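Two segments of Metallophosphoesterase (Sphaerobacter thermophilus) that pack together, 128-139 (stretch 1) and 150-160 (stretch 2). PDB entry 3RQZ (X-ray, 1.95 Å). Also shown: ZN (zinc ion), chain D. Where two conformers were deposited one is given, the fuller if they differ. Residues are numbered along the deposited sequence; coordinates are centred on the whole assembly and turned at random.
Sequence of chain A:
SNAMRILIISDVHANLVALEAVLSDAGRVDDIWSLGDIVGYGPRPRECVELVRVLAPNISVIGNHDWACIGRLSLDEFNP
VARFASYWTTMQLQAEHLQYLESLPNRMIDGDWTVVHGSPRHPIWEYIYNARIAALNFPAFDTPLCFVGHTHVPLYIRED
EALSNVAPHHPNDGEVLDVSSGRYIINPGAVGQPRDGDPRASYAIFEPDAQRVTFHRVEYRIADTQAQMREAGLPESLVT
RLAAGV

Stretch 1, residues 128-139: IYNARIAALNFP
Stretch 2, residues 150-160: HTHVPLYIRED

No hydrogen bond or salt bridge crosses between these two stretches; at the carboxyl-terminal end of stretch 1 the aromatic ring of Phe138 is instead laid against the backbone where strand gives way to helix. Glu159 CA sits 3.6 Å from the centroid of the Phe138 ring, 14° off its normal, a CH-pi contact over one face. Phe138 CZ reaches Glu159 N at 3.4 Å, and at the ring edge it lies 3.6 Å from Ile157 O. The m rotamer of Phe138 (chi1 -83°, chi2 -78°) directs the ring there, while Glu159 is extended (chi1 and chi2 t), its CB 3.6 Å from Phe138 CD1.

The chains run in the same sense: Ile128 CA lies 7.2 Å from Thr151 CA, Ala134 CA 7.7 Å from Ile157 CA, and Phe138 CA 6.6 Å from Glu159 CA. Stretch 1 begins extended at Ile128 (phi/psi -115/108), then turns into a helix from Ala131. Asn130, chi1 p, caps it, OD1 accepting from Ile133 N at 3.1 Å. In stretch 2, Leu155 to Ile157 are extended, with Leu155 and Ile157 pointing toward stretch 1 and Tyr156 out of reach.

Ala131 and Ala134, whose side chains are single methyls, are where the helix meets Ile157. Ala134 CB meets Ile157 CG2 at 3.9 Å, and Ala131 CB meets Ile157 CD1 at 4.2 Å; Ile157 (chi1 and chi2 t) also places CG2 4.2 Å from Phe138 CE2, so one buried branched side chain serves three partners.

At the other end, Ile128 O lies 3.6 Å from Thr151 CG2 and 3.8 Å from Leu155 CD1. Thr151 is p: its methyl faces stretch 1, while OG1 accepts from Val153 N at 3.3 Å. The stretches bury 438 Å², both sides summed, without a hydrogen bond between them. Beyond the contact, His152 NE2 binds zinc at 2.3 Å from ZN.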

# COMPACT_ATOMS: atom_id res chain seq x y z
N ILE A 128 1.27 -9.94 7.03
CA ILE A 128 2.25 -10.99 6.77
C ILE A 128 3.65 -10.42 6.96
O ILE A 128 4.12 -9.62 6.14
CB ILE A 128 2.14 -11.53 5.34
CG1 ILE A 128 0.70 -11.97 5.04
CG2 ILE A 128 3.23 -12.66 5.14
CD1 ILE A 128 0.45 -12.62 3.64
N TYR A 129 4.32 -10.81 8.04
CA TYR A 129 5.68 -10.31 8.30
C TYR A 129 6.66 -11.38 8.79
O TYR A 129 7.79 -11.05 9.19
CB TYR A 129 5.68 -9.11 9.26
CG TYR A 129 4.93 -9.38 10.55
CD1 TYR A 129 5.51 -10.15 11.58
CD2 TYR A 129 3.64 -8.89 10.75
CE1 TYR A 129 4.83 -10.41 12.76
CE2 TYR A 129 2.94 -9.14 11.94
CZ TYR A 129 3.55 -9.90 12.94
OH TYR A 129 2.88 -10.17 14.11
N ASN A 130 6.22 -12.63 8.82
CA ASN A 130 7.13 -13.73 9.19
C ASN A 130 6.82 -15.01 8.39
O ASN A 130 5.82 -15.07 7.65
CB ASN A 130 7.14 -13.97 10.72
CG ASN A 130 5.76 -14.37 11.28
OD1 ASN A 130 4.91 -14.85 10.55
ND2 ASN A 130 5.54 -14.14 12.58
N ALA A 131 7.68 -16.02 8.53
CA ALA A 131 7.50 -17.26 7.76
C ALA A 131 6.24 -18.06 8.13
O ALA A 131 5.58 -18.63 7.25
CB ALA A 131 8.76 -18.14 7.85
N ARG A 132 5.94 -18.09 9.43
CA ARG A 132 4.78 -18.78 10.01
C ARG A 132 3.48 -18.39 9.30
O ARG A 132 2.73 -19.25 8.81
CB ARG A 132 4.69 -18.43 11.50
CG ARG A 132 3.78 -19.32 12.33
CD ARG A 132 3.93 -18.99 13.81
NE ARG A 132 5.28 -18.51 14.09
CZ ARG A 132 5.59 -17.27 14.44
NH1 ARG A 132 4.63 -16.37 14.60
NH2 ARG A 132 6.85 -16.93 14.65
N ILE A 133 3.23 -17.09 9.23
CA ILE A 133 2.02 -16.54 8.64
C ILE A 133 2.12 -16.67 7.12
O ILE A 133 1.14 -17.02 6.47
CB ILE A 133 1.66 -15.11 9.17
CG1 ILE A 133 1.46 -15.11 10.70
CG2 ILE A 133 0.45 -14.52 8.44
CD1 ILE A 133 0.27 -16.07 11.22
N ALA A 134 3.31 -16.47 6.55
CA ALA A 134 3.47 -16.64 5.09
C ALA A 134 3.09 -18.06 4.69
O ALA A 134 2.34 -18.28 3.72
CB ALA A 134 4.92 -16.33 4.65
N ALA A 135 3.58 -19.01 5.47
CA ALA A 135 3.33 -20.43 5.26
C ALA A 135 1.84 -20.76 5.26
O ALA A 135 1.36 -21.54 4.43
CB ALA A 135 4.11 -21.28 6.34
N LEU A 136 1.10 -20.14 6.17
CA LEU A 136 -0.35 -20.36 6.25
C LEU A 136 -1.08 -19.74 5.05
O LEU A 136 -2.24 -20.07 4.77
CB LEU A 136 -0.88 -19.83 7.60
CG LEU A 136 -0.46 -20.61 8.86
CD1 LEU A 136 -0.53 -19.75 10.14
CD2 LEU A 136 -1.24 -21.94 9.06
N ASN A 137 -0.40 -18.85 4.33
CA ASN A 137 -1.03 -18.07 3.26
C ASN A 137 -0.80 -18.56 1.85
O ASN A 137 -1.60 -18.28 0.94
CB ASN A 137 -0.70 -16.57 3.41
CG ASN A 137 -1.70 -15.86 4.27
OD1 ASN A 137 -2.82 -15.60 3.83
ND2 ASN A 137 -1.32 -15.52 5.50
N PHE A 138 0.27 -19.33 1.66
CA PHE A 138 0.55 -19.96 0.36
C PHE A 138 -0.55 -20.90 -0.14
O PHE A 138 -0.88 -20.84 -1.31
CB PHE A 138 1.93 -20.61 0.32
CG PHE A 138 3.04 -19.62 0.01
CD1 PHE A 138 3.25 -19.19 -1.30
CD2 PHE A 138 3.86 -19.11 1.04
CE1 PHE A 138 4.26 -18.25 -1.60
CE2 PHE A 138 4.87 -18.19 0.74
CZ PHE A 138 5.07 -17.77 -0.59
N PRO A 139 -1.16 -21.71 0.75
CA PRO A 139 -2.34 -22.49 0.32
C PRO A 139 -3.59 -21.65 0.05
O PRO A 139 -4.52 -22.15 -0.60
CB PRO A 139 -2.59 -23.46 1.50
CG PRO A 139 -1.30 -23.46 2.31
CD PRO A 139 -0.75 -22.05 2.13
N HIS A 150 -0.08 -3.45 3.79
CA HIS A 150 -0.60 -3.43 5.18
C HIS A 150 0.50 -3.32 6.26
O HIS A 150 0.33 -2.64 7.27
CB HIS A 150 -1.51 -4.67 5.39
CG HIS A 150 -2.40 -4.64 6.60
ND1 HIS A 150 -2.89 -3.48 7.17
CD2 HIS A 150 -2.93 -5.66 7.31
CE1 HIS A 150 -3.66 -3.80 8.20
NE2 HIS A 150 -3.72 -5.12 8.29
N THR A 151 1.64 -3.95 6.06
CA THR A 151 2.71 -3.85 7.05
C THR A 151 3.50 -2.55 6.91
O THR A 151 4.14 -2.11 7.87
CB THR A 151 3.71 -5.01 6.90
OG1 THR A 151 4.25 -4.93 5.57
CG2 THR A 151 3.01 -6.36 7.07
N HIS A 152 3.49 -1.95 5.72
CA HIS A 152 4.27 -0.72 5.40
C HIS A 152 5.77 -1.01 5.35
O HIS A 152 6.65 -0.12 5.57
CB HIS A 152 4.00 0.42 6.39
CG HIS A 152 2.57 0.85 6.47
ND1 HIS A 152 2.19 2.02 7.10
CD2 HIS A 152 1.42 0.27 6.03
CE1 HIS A 152 0.87 2.14 7.04
NE2 HIS A 152 0.38 1.09 6.41
N VAL A 153 6.08 -2.28 5.10
CA VAL A 153 7.48 -2.69 4.98
C VAL A 153 7.61 -3.55 3.72
O VAL A 153 6.88 -4.54 3.57
CB VAL A 153 7.98 -3.44 6.25
CG1 VAL A 153 9.48 -3.90 6.10
CG2 VAL A 153 7.84 -2.55 7.53
N PRO A 154 8.52 -3.18 2.81
CA PRO A 154 8.66 -4.05 1.65
C PRO A 154 9.22 -5.42 2.06
O PRO A 154 9.98 -5.52 3.03
CB PRO A 154 9.61 -3.27 0.71
CG PRO A 154 10.39 -2.39 1.61
CD PRO A 154 9.45 -2.03 2.76
N LEU A 155 8.84 -6.45 1.31
CA LEU A 155 9.07 -7.83 1.73
C LEU A 155 8.92 -8.74 0.51
O LEU A 155 8.13 -8.46 -0.40
CB LEU A 155 8.02 -8.23 2.79
CG LEU A 155 7.98 -9.68 3.31
CD1 LEU A 155 7.71 -9.74 4.83
CD2 LEU A 155 6.94 -10.54 2.57
N TYR A 156 9.69 -9.84 0.50
CA TYR A 156 9.41 -10.95 -0.37
C TYR A 156 9.79 -12.27 0.31
O TYR A 156 10.77 -12.35 1.07
CB TYR A 156 10.07 -10.81 -1.76
CG TYR A 156 11.59 -10.81 -1.79
CD1 TYR A 156 12.30 -9.60 -1.78
CD2 TYR A 156 12.32 -12.01 -1.86
CE1 TYR A 156 13.69 -9.59 -1.81
CE2 TYR A 156 13.72 -12.01 -1.91
CZ TYR A 156 14.39 -10.79 -1.89
OH TYR A 156 15.76 -10.77 -1.92
N ILE A 157 9.00 -13.30 0.06
CA ILE A 157 9.35 -14.66 0.53
C ILE A 157 8.89 -15.67 -0.52
O ILE A 157 7.82 -15.51 -1.08
CB ILE A 157 8.72 -14.94 1.92
CG1 ILE A 157 9.25 -16.25 2.52
CG2 ILE A 157 7.15 -14.90 1.85
CD1 ILE A 157 8.95 -16.38 4.04
N ARG A 158 9.72 -16.67 -0.82
CA ARG A 158 9.30 -17.79 -1.68
C ARG A 158 8.58 -18.89 -0.87
O ARG A 158 8.73 -19.01 0.35
CB ARG A 158 10.47 -18.36 -2.49
CG ARG A 158 10.03 -19.18 -3.71
CD ARG A 158 11.13 -19.39 -4.74
NE ARG A 158 12.43 -19.51 -4.10
CZ ARG A 158 13.14 -20.63 -4.06
NH1 ARG A 158 14.32 -20.63 -3.43
NH2 ARG A 158 12.70 -21.74 -4.66
N GLU A 159 7.76 -19.68 -1.56
CA GLU A 159 6.94 -20.70 -0.90
C GLU A 159 7.79 -21.74 -0.15
O GLU A 159 7.49 -22.06 1.00
CB GLU A 159 6.03 -21.36 -1.93
CG GLU A 159 5.12 -22.45 -1.39
CD GLU A 159 4.19 -23.03 -2.45
OE1 GLU A 159 4.62 -23.19 -3.62
OE2 GLU A 159 3.02 -23.33 -2.13
N ASP A 160 8.85 -22.23 -0.78
CA ASP A 160 9.69 -23.22 -0.10
C ASP A 160 10.37 -22.67 1.16
O ASP A 160 10.52 -23.40 2.14
CB ASP A 160 10.72 -23.86 -1.05
CG ASP A 160 11.69 -22.84 -1.65
OD1 ASP A 160 11.54 -21.62 -1.47
OD2 ASP A 160 12.61 -23.29 -2.34
ZN ZN D . -1.82 0.92 5.94
O HOH W 1 -2.27 0.86 8.35